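Local coordinates for protein branched-chain-amino-acid aminotransferase (Deinococcus radiodurans, PDB 3UZO) that probably catalyses the pyridoxal-phosphate-dependent transfer of an amino group from leucine, isoleucine or valine to 2-oxoglutarate, giving the branched-chain 2-oxo acid and glutamate, at residues Leu38-His43 with Asp115-Asp120; Gly65-His70 with Arg158-Phe163; Cys75-Lys80 with Ala98-Met103; Tyr227-Pro230 with Thr234-Glu237; Asn243-Thr248 with Gln252-Pro257. All coordinates share one frame; numbering follows the deposited sequence.

Contact 1: residues Leu38-His43 with Asp115-Asp120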
# COMPACT_ATOMS: atom_id res chain seq x y z
N LEU A 38 11.38 22.05 14.07
CA LEU A 38 11.64 22.13 12.65
C LEU A 38 11.85 20.79 11.94
O LEU A 38 12.43 19.86 12.51
CB LEU A 38 12.87 23.00 12.43
CG LEU A 38 12.75 24.45 12.89
CD1 LEU A 38 14.15 25.07 13.04
CD2 LEU A 38 11.90 25.23 11.91
N ARG A 39 11.36 20.71 10.71
CA ARG A 39 11.54 19.50 9.90
C ARG A 39 12.13 19.87 8.54
O ARG A 39 12.01 21.02 8.08
CB ARG A 39 10.21 18.75 9.72
CG ARG A 39 9.05 19.58 9.20
CD ARG A 39 7.88 19.50 10.16
NE ARG A 39 8.08 20.41 11.28
CZ ARG A 39 7.86 20.12 12.56
NH1 ARG A 39 7.44 18.92 12.94
NH2 ARG A 39 8.09 21.06 13.46
N TYR A 40 12.78 18.89 7.92
CA TYR A 40 13.42 19.06 6.62
C TYR A 40 12.44 18.73 5.49
O TYR A 40 11.65 17.78 5.59
CB TYR A 40 14.65 18.14 6.55
CG TYR A 40 15.42 18.16 5.25
CD1 TYR A 40 16.63 18.83 5.14
CD2 TYR A 40 14.95 17.46 4.13
CE1 TYR A 40 17.37 18.81 3.95
CE2 TYR A 40 15.68 17.44 2.94
CZ TYR A 40 16.89 18.11 2.86
OH TYR A 40 17.60 18.07 1.68
N LEU A 41 12.48 19.53 4.43
CA LEU A 41 11.59 19.33 3.29
C LEU A 41 12.34 19.61 2.00
O LEU A 41 12.99 20.65 1.86
CB LEU A 41 10.38 20.26 3.40
CG LEU A 41 9.33 20.18 2.28
CD1 LEU A 41 8.66 18.83 2.30
CD2 LEU A 41 8.30 21.29 2.46
N ALA A 42 12.25 18.68 1.05
CA ALA A 42 12.90 18.82 -0.25
C ALA A 42 11.89 18.44 -1.32
O ALA A 42 11.00 17.62 -1.10
CB ALA A 42 14.13 17.93 -0.34
N HIS A 43 12.04 19.04 -2.49
CA HIS A 43 11.13 18.80 -3.60
C HIS A 43 11.86 18.26 -4.81
O HIS A 43 12.99 18.66 -5.11
CB HIS A 43 10.43 20.11 -3.99
CG HIS A 43 9.67 20.75 -2.88
ND1 HIS A 43 8.35 20.44 -2.61
CD2 HIS A 43 10.03 21.68 -1.97
CE1 HIS A 43 7.94 21.16 -1.58
NE2 HIS A 43 8.94 21.92 -1.17
N ASP A 115 23.21 9.20 -0.02
CA ASP A 115 23.53 9.16 1.41
C ASP A 115 23.78 10.60 1.85
O ASP A 115 23.41 11.02 2.95
CB ASP A 115 24.82 8.36 1.66
CG ASP A 115 24.64 6.88 1.46
OD1 ASP A 115 25.60 6.13 1.79
OD2 ASP A 115 23.57 6.44 0.98
N GLU A 116 24.45 11.33 0.97
CA GLU A 116 24.80 12.73 1.19
C GLU A 116 23.62 13.57 1.64
O GLU A 116 23.65 14.20 2.70
CB GLU A 116 25.36 13.30 -0.12
CG GLU A 116 25.52 14.81 -0.14
CD GLU A 116 26.83 15.26 0.46
OE1 GLU A 116 27.08 14.97 1.65
OE2 GLU A 116 27.62 15.90 -0.27
N GLN A 117 22.57 13.59 0.83
CA GLN A 117 21.41 14.39 1.16
C GLN A 117 20.57 13.77 2.27
O GLN A 117 19.97 14.48 3.08
CB GLN A 117 20.55 14.61 -0.09
CG GLN A 117 19.30 15.48 0.15
CD GLN A 117 18.68 15.99 -1.15
OE1 GLN A 117 18.94 15.45 -2.23
NE2 GLN A 117 17.86 17.03 -1.05
N PHE A 118 20.53 12.44 2.31
CA PHE A 118 19.74 11.75 3.33
C PHE A 118 20.31 11.99 4.71
O PHE A 118 19.59 12.42 5.64
CB PHE A 118 19.71 10.24 3.03
CG PHE A 118 18.85 9.44 3.98
CD1 PHE A 118 17.56 9.05 3.62
CD2 PHE A 118 19.33 9.06 5.24
CE1 PHE A 118 16.76 8.29 4.49
CE2 PHE A 118 18.54 8.30 6.11
CZ PHE A 118 17.26 7.91 5.74
N ILE A 119 21.60 11.72 4.86
CA ILE A 119 22.26 11.89 6.14
C ILE A 119 22.31 13.37 6.52
O ILE A 119 22.14 13.72 7.69
CB ILE A 119 23.68 11.31 6.11
CG1 ILE A 119 23.62 9.82 5.73
CG2 ILE A 119 24.35 11.48 7.46
CD1 ILE A 119 24.98 9.12 5.71
N ASP A 120 22.55 14.24 5.55
CA ASP A 120 22.60 15.66 5.85
C ASP A 120 21.24 16.13 6.36
O ASP A 120 21.17 16.98 7.25
CB ASP A 120 23.00 16.47 4.62
CG ASP A 120 23.00 17.96 4.89
OD1 ASP A 120 22.02 18.64 4.53
OD2 ASP A 120 23.99 18.45 5.49

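Contact 2: residues Gly65-His70 with Arg158-Phe163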
# COMPACT_ATOMS: atom_id res chain seq x y z
N GLY A 65 -5.05 14.71 -6.21
CA GLY A 65 -4.84 13.49 -6.97
C GLY A 65 -3.46 12.87 -6.80
O GLY A 65 -3.10 11.94 -7.53
N SER A 66 -2.69 13.37 -5.83
CA SER A 66 -1.33 12.85 -5.59
C SER A 66 -1.31 11.33 -5.52
O SER A 66 -2.17 10.72 -4.89
CB SER A 66 -0.76 13.44 -4.29
OG SER A 66 -0.54 14.84 -4.41
N THR A 67 -0.32 10.71 -6.17
CA THR A 67 -0.21 9.25 -6.16
C THR A 67 0.04 8.73 -4.74
O THR A 67 -0.30 7.59 -4.43
CB THR A 67 0.95 8.76 -7.05
OG1 THR A 67 2.18 9.30 -6.55
CG2 THR A 67 0.75 9.19 -8.50
N ALA A 68 0.63 9.57 -3.89
CA ALA A 68 0.91 9.17 -2.51
C ALA A 68 -0.40 8.91 -1.76
O ALA A 68 -0.43 8.17 -0.77
CB ALA A 68 1.71 10.25 -1.80
N LEU A 69 -1.48 9.52 -2.23
CA LEU A 69 -2.79 9.39 -1.58
C LEU A 69 -3.69 8.32 -2.18
O LEU A 69 -4.52 7.73 -1.47
CB LEU A 69 -3.53 10.72 -1.63
CG LEU A 69 -2.91 11.92 -0.91
CD1 LEU A 69 -3.68 13.18 -1.26
CD2 LEU A 69 -2.91 11.66 0.59
N HIS A 70 -3.54 8.09 -3.48
CA HIS A 70 -4.37 7.14 -4.20
C HIS A 70 -3.70 5.81 -4.55
O HIS A 70 -4.34 4.77 -4.53
CB HIS A 70 -4.89 7.79 -5.49
CG HIS A 70 -5.75 9.00 -5.25
ND1 HIS A 70 -7.12 8.96 -5.33
CD2 HIS A 70 -5.43 10.26 -4.87
CE1 HIS A 70 -7.61 10.14 -5.01
NE2 HIS A 70 -6.61 10.95 -4.73
N ARG A 158 0.10 5.62 -12.17
CA ARG A 158 1.39 5.87 -12.79
C ARG A 158 2.29 6.51 -11.75
O ARG A 158 1.82 6.88 -10.67
CB ARG A 158 1.24 6.83 -13.97
CG ARG A 158 0.77 8.23 -13.56
CD ARG A 158 0.77 9.18 -14.75
NE ARG A 158 -0.19 8.77 -15.78
CZ ARG A 158 -1.51 8.90 -15.68
NH1 ARG A 158 -2.04 9.44 -14.59
NH2 ARG A 158 -2.29 8.49 -16.67
N THR A 159 3.57 6.64 -12.06
CA THR A 159 4.48 7.28 -11.12
C THR A 159 4.18 8.78 -11.15
O THR A 159 3.86 9.34 -12.21
CB THR A 159 5.95 6.99 -11.49
OG1 THR A 159 6.81 7.54 -10.48
CG2 THR A 159 6.31 7.58 -12.85
N ALA A 160 4.26 9.41 -9.99
CA ALA A 160 4.00 10.85 -9.84
C ALA A 160 4.95 11.73 -10.65
O ALA A 160 6.08 11.34 -10.91
CB ALA A 160 4.09 11.24 -8.37
N PRO A 161 4.49 12.92 -11.04
CA PRO A 161 5.31 13.86 -11.82
C PRO A 161 6.28 14.59 -10.90
O PRO A 161 7.29 15.15 -11.34
CB PRO A 161 4.28 14.80 -12.43
CG PRO A 161 3.25 14.88 -11.34
CD PRO A 161 3.11 13.43 -10.92
N GLU A 162 5.96 14.60 -9.61
CA GLU A 162 6.79 15.27 -8.62
C GLU A 162 6.82 14.46 -7.32
O GLU A 162 5.98 13.59 -7.10
CB GLU A 162 6.25 16.67 -8.33
CG GLU A 162 6.14 17.55 -9.57
CD GLU A 162 5.71 18.97 -9.23
OE1 GLU A 162 5.32 19.70 -10.17
OE2 GLU A 162 5.76 19.34 -8.04
N PHE A 163 7.80 14.76 -6.48
CA PHE A 163 7.92 14.06 -5.21
C PHE A 163 8.39 14.99 -4.10
O PHE A 163 8.98 16.04 -4.36
CB PHE A 163 8.91 12.89 -5.32
CG PHE A 163 8.60 11.93 -6.42
CD1 PHE A 163 8.94 12.23 -7.74
CD2 PHE A 163 7.93 10.74 -6.15
CE1 PHE A 163 8.63 11.35 -8.77
CE2 PHE A 163 7.61 9.86 -7.18
CZ PHE A 163 7.95 10.16 -8.49

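Contact 3: residues Cys75-Lys80 with Ala98-Met103. With PLP (pyridoxal-5'-phosphate), chain C.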
# COMPACT_ATOMS: atom_id res chain seq x y z
N CYS A 75 7.15 5.78 0.75
CA CYS A 75 8.06 4.88 1.43
C CYS A 75 8.66 5.69 2.56
O CYS A 75 8.63 6.92 2.54
CB CYS A 75 9.15 4.35 0.49
SG CYS A 75 10.45 5.53 0.04
N PHE A 76 9.21 5.01 3.56
CA PHE A 76 9.78 5.73 4.68
C PHE A 76 10.86 4.96 5.38
O PHE A 76 11.08 3.77 5.13
CB PHE A 76 8.67 6.10 5.68
CG PHE A 76 8.13 4.92 6.46
CD1 PHE A 76 8.59 4.66 7.75
CD2 PHE A 76 7.16 4.10 5.92
CE1 PHE A 76 8.09 3.58 8.48
CE2 PHE A 76 6.65 3.01 6.65
CZ PHE A 76 7.11 2.75 7.92
N GLU A 77 11.56 5.66 6.27
CA GLU A 77 12.61 5.06 7.05
C GLU A 77 12.38 5.40 8.51
O GLU A 77 11.49 6.18 8.85
CB GLU A 77 13.98 5.59 6.62
CG GLU A 77 14.63 4.76 5.52
CD GLU A 77 14.82 3.32 5.93
OE1 GLU A 77 15.16 3.07 7.10
OE2 GLU A 77 14.65 2.42 5.07
N GLY A 78 13.21 4.81 9.37
CA GLY A 78 13.10 5.05 10.79
C GLY A 78 14.46 4.81 11.41
O GLY A 78 15.03 3.74 11.25
N LEU A 79 15.00 5.83 12.09
CA LEU A 79 16.29 5.70 12.74
C LEU A 79 16.33 6.67 13.90
O LEU A 79 15.52 7.59 13.98
CB LEU A 79 17.44 5.98 11.77
CG LEU A 79 17.52 7.35 11.09
CD1 LEU A 79 18.95 7.57 10.63
CD2 LEU A 79 16.54 7.41 9.92
N LYS A 80 17.28 6.47 14.80
CA LYS A 80 17.35 7.30 16.00
C LYS A 80 18.66 8.01 16.26
O LYS A 80 19.72 7.59 15.78
CB LYS A 80 17.05 6.43 17.23
CG LYS A 80 15.61 5.90 17.36
CD LYS A 80 15.54 4.87 18.50
CE LYS A 80 14.11 4.43 18.79
NZ LYS A 80 14.14 3.16 19.60
N ALA A 98 19.76 5.04 4.43
CA ALA A 98 19.79 5.74 3.15
C ALA A 98 19.78 4.73 2.01
O ALA A 98 19.05 4.89 1.05
CB ALA A 98 21.03 6.63 3.04
N ALA A 99 20.62 3.71 2.13
CA ALA A 99 20.70 2.68 1.10
C ALA A 99 19.37 1.94 0.98
O ALA A 99 18.89 1.67 -0.13
CB ALA A 99 21.82 1.70 1.44
N ARG A 100 18.76 1.63 2.12
CA ARG A 100 17.50 0.92 2.07
C ARG A 100 16.39 1.76 1.46
O ARG A 100 15.55 1.24 0.73
CB ARG A 100 17.07 0.44 3.46
CG ARG A 100 15.85 -0.48 3.43
CD ARG A 100 15.60 -1.13 4.77
NE ARG A 100 15.21 -0.17 5.79
CZ ARG A 100 15.06 -0.47 7.07
NH1 ARG A 100 15.27 -1.72 7.48
NH2 ARG A 100 14.70 0.47 7.94
N MET A 101 16.38 3.06 1.75
CA MET A 101 15.33 3.89 1.19
C MET A 101 15.51 4.00 -0.31
O MET A 101 14.55 4.23 -1.04
CB MET A 101 15.31 5.28 1.82
CG MET A 101 13.98 5.99 1.59
SD MET A 101 13.85 7.53 2.50
CE MET A 101 14.74 8.58 1.41
N ARG A 102 16.75 3.84 -0.77
CA ARG A 102 17.04 3.89 -2.20
C ARG A 102 16.37 2.67 -2.84
O ARG A 102 15.84 2.73 -3.95
CB ARG A 102 18.55 3.83 -2.42
CG ARG A 102 19.05 4.71 -3.55
CD ARG A 102 20.18 5.59 -3.08
NE ARG A 102 21.29 4.83 -2.52
CZ ARG A 102 21.97 5.20 -1.45
NH1 ARG A 102 21.65 6.33 -0.82
NH2 ARG A 102 22.98 4.47 -1.00
N MET A 103 16.40 1.55 -2.13
CA MET A 103 15.78 0.33 -2.65
C MET A 103 14.26 0.45 -2.60
O MET A 103 13.58 -0.00 -3.52
CB MET A 103 16.26 -0.90 -1.87
CG MET A 103 17.70 -1.29 -2.18
SD MET A 103 18.08 -1.24 -3.98
CE MET A 103 17.69 -2.94 -4.47
N1 PLP C . 10.01 -5.25 9.97
C2 PLP C . 9.09 -4.24 9.68
C2A PLP C . 7.76 -4.65 9.03
C3 PLP C . 9.44 -2.88 10.00
O3 PLP C . 8.58 -1.89 9.73
C4 PLP C . 10.72 -2.59 10.61
C4A PLP C . 11.07 -1.08 10.92
C5 PLP C . 11.64 -3.71 10.89
C6 PLP C . 11.26 -5.02 10.57
C5A PLP C . 12.98 -3.57 11.51
O4P PLP C . 13.90 -2.86 10.72
P PLP C . 14.91 -1.83 11.38
O1P PLP C . 14.21 -0.72 12.09
O2P PLP C . 15.72 -1.35 10.16
O3P PLP C . 15.84 -2.67 12.22
O HOH W 1 13.29 1.72 10.71

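Contact 4: residues Tyr227-Pro230 with Thr234-Glu237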
# COMPACT_ATOMS: atom_id res chain seq x y z
N TYR A 227 3.99 -12.95 11.23
CA TYR A 227 3.56 -13.47 9.94
C TYR A 227 4.36 -14.66 9.45
O TYR A 227 5.54 -14.81 9.76
CB TYR A 227 3.59 -12.34 8.90
CG TYR A 227 2.64 -11.20 9.22
CD1 TYR A 227 2.98 -10.22 10.16
CD2 TYR A 227 1.38 -11.14 8.63
CE1 TYR A 227 2.07 -9.19 10.49
CE2 TYR A 227 0.47 -10.14 8.95
CZ TYR A 227 0.82 -9.17 9.88
OH TYR A 227 -0.09 -8.19 10.19
N LEU A 228 3.69 -15.52 8.68
CA LEU A 228 4.28 -16.71 8.10
C LEU A 228 4.40 -16.49 6.60
O LEU A 228 3.77 -15.58 6.06
CB LEU A 228 3.39 -17.92 8.38
CG LEU A 228 3.04 -18.17 9.85
CD1 LEU A 228 2.13 -19.39 9.98
CD2 LEU A 228 4.32 -18.35 10.65
N ASP A 229 5.19 -17.31 5.91
CA ASP A 229 5.35 -17.12 4.48
C ASP A 229 3.98 -17.15 3.81
O ASP A 229 3.15 -18.04 4.08
CB ASP A 229 6.27 -18.18 3.88
CG ASP A 229 5.66 -19.56 3.88
OD1 ASP A 229 5.61 -20.20 4.96
OD2 ASP A 229 5.22 -20.00 2.79
N PRO A 230 3.71 -16.17 2.93
CA PRO A 230 2.46 -16.01 2.19
C PRO A 230 2.03 -17.25 1.39
O PRO A 230 0.89 -17.69 1.49
CB PRO A 230 2.75 -14.83 1.25
CG PRO A 230 3.79 -14.07 1.96
CD PRO A 230 4.68 -15.13 2.55
N THR A 234 4.06 -21.74 6.43
CA THR A 234 4.77 -22.81 7.12
C THR A 234 6.00 -22.31 7.87
O THR A 234 6.44 -22.92 8.86
CB THR A 234 5.20 -23.90 6.13
OG1 THR A 234 6.14 -23.36 5.20
CG2 THR A 234 4.00 -24.42 5.36
N THR A 235 6.55 -21.20 7.40
CA THR A 235 7.74 -20.64 8.03
C THR A 235 7.47 -19.23 8.54
O THR A 235 6.55 -18.56 8.08
CB THR A 235 8.91 -20.62 7.03
OG1 THR A 235 10.03 -19.96 7.63
CG2 THR A 235 8.52 -19.88 5.77
N ILE A 236 8.27 -18.79 9.50
CA ILE A 236 8.11 -17.46 10.07
C ILE A 236 8.73 -16.40 9.16
O ILE A 236 9.80 -16.62 8.58
CB ILE A 236 8.77 -17.39 11.46
CG1 ILE A 236 8.00 -18.30 12.42
CG2 ILE A 236 8.81 -15.94 11.96
CD1 ILE A 236 8.61 -18.41 13.80
N GLU A 237 8.05 -15.27 9.02
CA GLU A 237 8.53 -14.17 8.20
C GLU A 237 9.06 -13.09 9.15
O GLU A 237 10.27 -12.97 9.35
CB GLU A 237 7.39 -13.61 7.34
CG GLU A 237 7.00 -14.51 6.17
CD GLU A 237 7.77 -14.17 4.91
OE1 GLU A 237 7.55 -13.07 4.35
OE2 GLU A 237 8.61 -15.00 4.47

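Contact 5: residues Asn243-Thr248 with Gln252-Pro257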
# COMPACT_ATOMS: atom_id res chain seq x y z
N ASN A 243 11.68 -7.67 12.78
CA ASN A 243 12.13 -8.95 12.24
C ASN A 243 12.07 -9.91 13.43
O ASN A 243 11.86 -9.48 14.57
CB ASN A 243 13.59 -8.87 11.73
CG ASN A 243 13.69 -8.64 10.22
OD1 ASN A 243 14.78 -8.76 9.64
ND2 ASN A 243 12.58 -8.30 9.58
N PHE A 244 12.28 -11.19 13.17
CA PHE A 244 12.24 -12.22 14.21
C PHE A 244 13.58 -12.93 14.28
O PHE A 244 14.23 -13.12 13.26
CB PHE A 244 11.16 -13.24 13.87
CG PHE A 244 11.14 -14.46 14.76
CD1 PHE A 244 10.30 -14.51 15.88
CD2 PHE A 244 11.93 -15.56 14.48
CE1 PHE A 244 10.25 -15.66 16.69
CE2 PHE A 244 11.89 -16.71 15.28
CZ PHE A 244 11.05 -16.76 16.39
N PHE A 245 14.00 -13.30 15.48
CA PHE A 245 15.23 -14.07 15.63
C PHE A 245 15.02 -15.06 16.76
O PHE A 245 14.13 -14.87 17.60
CB PHE A 245 16.45 -13.18 15.91
CG PHE A 245 16.49 -12.58 17.28
CD1 PHE A 245 15.88 -11.36 17.54
CD2 PHE A 245 17.17 -13.22 18.32
CE1 PHE A 245 15.95 -10.77 18.81
CE2 PHE A 245 17.25 -12.66 19.58
CZ PHE A 245 16.63 -11.42 19.83
N ALA A 246 15.80 -16.13 16.78
CA ALA A 246 15.69 -17.13 17.83
C ALA A 246 17.07 -17.68 18.15
O ALA A 246 17.98 -17.63 17.32
CB ALA A 246 14.74 -18.26 17.41
N ILE A 247 17.22 -18.19 19.36
CA ILE A 247 18.48 -18.77 19.80
C ILE A 247 18.23 -20.27 20.03
O ILE A 247 17.26 -20.65 20.69
CB ILE A 247 18.96 -18.12 21.12
CG1 ILE A 247 19.29 -16.64 20.91
CG2 ILE A 247 20.22 -18.81 21.61
CD1 ILE A 247 18.13 -15.80 20.47
N THR A 248 19.09 -21.12 19.47
CA THR A 248 18.94 -22.57 19.62
C THR A 248 19.00 -23.01 21.08
O THR A 248 19.52 -22.30 21.94
CB THR A 248 20.02 -23.32 18.81
OG1 THR A 248 21.31 -22.84 19.19
CG2 THR A 248 19.80 -23.11 17.31
N GLN A 252 23.96 -21.67 21.52
CA GLN A 252 25.16 -21.40 20.73
C GLN A 252 24.92 -20.81 19.35
O GLN A 252 25.87 -20.36 18.70
CB GLN A 252 25.96 -22.70 20.58
CG GLN A 252 26.20 -23.44 21.88
CD GLN A 252 26.92 -22.59 22.89
OE1 GLN A 252 28.04 -22.13 22.65
NE2 GLN A 252 26.29 -22.37 24.04
N LYS A 253 23.67 -20.78 18.90
CA LYS A 253 23.38 -20.29 17.57
C LYS A 253 22.23 -19.30 17.48
O LYS A 253 21.18 -19.49 18.08
CB LYS A 253 23.10 -21.50 16.66
CG LYS A 253 23.12 -21.22 15.17
CD LYS A 253 23.00 -22.53 14.42
CE LYS A 253 23.19 -22.36 12.92
NZ LYS A 253 23.18 -23.68 12.23
N PHE A 254 22.46 -18.25 16.70
CA PHE A 254 21.51 -17.17 16.46
C PHE A 254 20.87 -17.45 15.10
O PHE A 254 21.56 -17.47 14.08
CB PHE A 254 22.26 -15.82 16.44
CG PHE A 254 21.40 -14.62 16.12
CD1 PHE A 254 20.88 -13.82 17.13
CD2 PHE A 254 21.12 -14.28 14.79
CE1 PHE A 254 20.10 -12.70 16.84
CE2 PHE A 254 20.34 -13.15 14.49
CZ PHE A 254 19.83 -12.36 15.51
N VAL A 255 19.56 -17.65 15.09
CA VAL A 255 18.86 -17.93 13.84
C VAL A 255 17.79 -16.90 13.51
O VAL A 255 17.05 -16.45 14.38
CB VAL A 255 18.19 -19.33 13.90
CG1 VAL A 255 17.55 -19.65 12.55
CG2 VAL A 255 19.22 -20.39 14.26
N THR A 256 17.73 -16.51 12.24
CA THR A 256 16.74 -15.55 11.76
C THR A 256 16.31 -15.96 10.36
O THR A 256 17.11 -16.50 9.59
CB THR A 256 17.31 -14.11 11.73
OG1 THR A 256 17.85 -13.78 13.02
CG2 THR A 256 16.22 -13.10 11.42
N PRO A 257 15.04 -15.73 10.02
CA PRO A 257 14.55 -16.11 8.69
C PRO A 257 15.19 -15.42 7.49
O PRO A 257 15.64 -14.27 7.57
CB PRO A 257 13.04 -15.84 8.78
CG PRO A 257 12.93 -14.77 9.81
CD PRO A 257 13.94 -15.21 10.85

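Contact 1: residues Leu38-His43 with Asp115-Asp120
Strand residues Tyr40 and Ala42 face the first turn and a half of a helix at Asp115-Asp120, with the two backbones well apart: the closest pairs of CA atoms are Ala42 with Gln117, at 9.7 Å, and Tyr40 with Asp120, at 9.8 Å. Long side chains therefore have to bridge the gap, and Tyr40 and Gln117 do most of it. Tyr40 carries its ring anti to the backbone N (chi1 179°), which sends the phenol straight from the strand to the helix. The first bond of Gln117 does not aim at the strand, but its extended chain brings the amide to the phenol. There Gln117 NE2 donates to Tyr40 OH over 2.9 Å, almost straight at 170°, with the oxygen lying in the plane of the amide. The amide arrives at the rim of the ring, near the ring plane, while the two flat groups stand at 80° to each other. Strand 39-45 belongs to the large antiparallel sheet of this class-IV aminotransferase chain, between strands 48-55 and 162-172, and helix 115-128 packs on that sheet. The methyl of Ala42, on the same side of the strand as the phenol, also touches the amide, with Ala42 CB 3.9 Å from Gln117 NE2. The same nitrogen donates to the backbone O of Asp50 on the neighbouring strand, so one amide group ties the helix to two adjacent strands. The Tyr40 side chain also touches Ala121, Gln124 and Val125, further residues of helix 115-128, and Gln117 itself leans on Trp49.

Contact 2: residues Gly65-His70 with Arg158-Phe163
A short helix, residues 67-70, follows strand 59-63 and meets the loop that leads into strand 162-172 of the large antiparallel sheet. Thr67, in the first turn of that helix, is the residue that reaches the loop: its CA lies 5.8 Å from the CA of Ala160. Both side-chain branches are used. The methyl touches the backbone of the loop, Thr67 CG2 lying 3.3 Å from Arg158 O. The hydroxyl is turned between the backbone N and the carbonyl carbon (chi1 61°), and it comes against the methyl of Ala160, across the contact, with Thr67 OG1 3.3 Å from Ala160 CB. That methyl also packs on the methyl of the threonine, Ala160 CB to Thr67 CG2 being 3.9 Å, so the alanine side chain fits against the fork of the two branches. The contact with Ala160 is one of van der Waals packing; the polar need of the hydroxyl is met by Gln73 OE1, to which Thr67 OG1 is hydrogen-bonded. The same Gln73 oxygen takes the backbone N of Ala160, while Gln73 NE2 bonds to Thr159 OG1, which makes this one amide a clamp between helix and loop. Ser66 O receives the N-H groups of Leu69 and His70. Ala68 O is hydrogen-bonded to Gln74 NE2 of the second subunit. Helix and loop thus meet at the subunit interface of this class-IV aminotransferase dimer, next to a glutamate site: Tyr71 and Val157, which directly adjoin the two segments, bind L-glutamate, and the Arg158 side chain lies about 7 Å from a bound glutamate.

Contact 3: residues Cys75-Lys80 with Ala98-Met103
Glu77 and Arg100 meet side-on in the phosphate-binding part of the cofactor site of this class-IV aminotransferase, where strand 74-83 passes helix 94-107. The carboxylate and guanidinium planes are 26° apart, nearly coplanar, and form a two-pronged salt bridge. Arg100 NE points almost straight at Glu77 OE2 (2.7 Å, 176°), which accepts through its syn lone pair, and Arg100 NH2 reaches Glu77 OE1 at 2.8 Å, that oxygen lying somewhat out of the guanidinium plane. A chain extended to CD and bent at chi3 (67°) turns the guanidinium so that its other edge faces the cofactor. Glu77 therefore fixes the rotation of the group that holds the phosphate. Behind the carboxylate, Glu77 CG lies 3.8 Å from Met101 CB, and Cys75 SG touches Met101 CG at 3.9 Å, forming a small apolar patch against the helix. A water bonded to Gly78 O and PLP O1P joins the backbone to the phosphate. Pro264 O is a second partner of Arg100 NH1, the nitrogen that binds the phosphate; the bond from Arg100 NH1 to PLP O2P measures 2.7 Å.

Contact 4: residues Tyr227-Pro230 with Thr234-Glu237
Asp229 OD1 takes two backbone N-H groups at once, from Thr234 N at 2.6 Å and from Thr235 N at 2.8 Å. Thr235 N approaches nearly along the C-O bond of that oxygen, its N-H...O angle 167°, whereas Thr234 N comes from the syn side, out of the carboxylate plane. Two donors on one oxygen hold the carboxylate in place, and its chi1 of 69°, which sets CG between the backbone N and the carbonyl carbon, brings it to these amides. Thr235 CG2 lies across the aspartate at about a right angle, 3.4 Å from Asp229 CB. One layer out, the backbones pair: Asp229 N donates to Thr235 O at 2.8 Å, and Glu237 N to Tyr227 O at 2.7 Å. Between these bonds lies the single bridge of Leu228 with Ile236, whose side chains touch through Leu228 CD2 and Ile236 CG1. Glu237, bent at chi2 (-91°), lays its CG against the peptide that follows Leu228, 3.3 Å from Asp229 N, and its carboxylate comes beside the ring of Pro230. That carboxylate is itself taken by two serines, Ser261 OG on OE1 and Ser259 OG on OE2. Further out, Asp229 OD2 is bonded to Thr232 OG1, while Pro230 packs on Pro195 of the second subunit. The side chain of Tyr227, which touches Ser210 and Pro213, comes to about 7 Å from the bound PLP. What results is a sharp bend in the chain, closed by the single bridge and by an aspartate oxygen accepting two consecutive backbone N-H groups, in the loop joining strands 224-225 and 243-248 beside the cofactor site.

Contact 5: residues Asn243-Thr248 with Gln252-Pro257
Ala246 and Val255 bond to each other twice: Ala246 N gives its proton to Val255 O, and Val255 N returns one to Ala246 O, both at 2.7 Å. They are the hydrogen-bonded antiparallel pair of the two strands, which run at 150° to each other. Nearer the turn the next rung is Thr248 N to Lys253 O, 3.0 Å. The Thr248 hydroxyl turns toward Lys253 N, lying between its own backbone N and carbonyl carbon (chi1 54°); there it receives a weak bond from Lys253 N and also bonds to Asp250 OD1 in the turn. Between the rungs, Ile247 and Phe254 form the non-hydrogen-bonded pair, and the CA-H of Ile247 points at Lys253 O. One polar atom that the strands bury, Phe244 O, has no partner in the model. At the strand ends the side chains are provided for: Lys253 NZ forms a salt bridge with Glu284, and Asn243 bonds through OD1 to Lys268 NZ and through ND2 to Leu263 O. The rings of Phe245 and Phe254 lie 15° from parallel yet strongly offset, with little face-to-face overlap and centroids 5.1 Å apart. Both pack on Leu336 of helix 331-344. On the other face Val255 CG2 touches Thr248 CG2, and at the far end Pro257 CD approaches the edge of the Phe244 ring, at 4.2 Å from Phe244 CD2. Strands 243-248 and 253-257 form a beta hairpin, which the neighbouring antiparallel strand 296-302 builds into the mixed sheet, with Asn243 at its start touching the PLP.

Contacts 1, 2 and 3 all reach the large antiparallel sheet, whereas contacts 4 and 5 lie in the part of the chain built round the mixed sheet. Contact 3 is nested in the loops closed by both contacts 1 and 2; it touches contact 1 through a salt bridge from Arg102 NH1 to Asp115 OD2 (2.6 Å) and through Phe118 on Met101. Contacts 4 and 5 also touch, with Ile236 CD1 3.9 Å from Phe244 CZ. The PLP lies between the two parts: Arg100 of contact 3 holds its phosphate, Asn243 of contact 5 touches it, and the side chain of Tyr227 comes to about 7 Å. The centres of contacts 3 and 5 are about 24 Å apart.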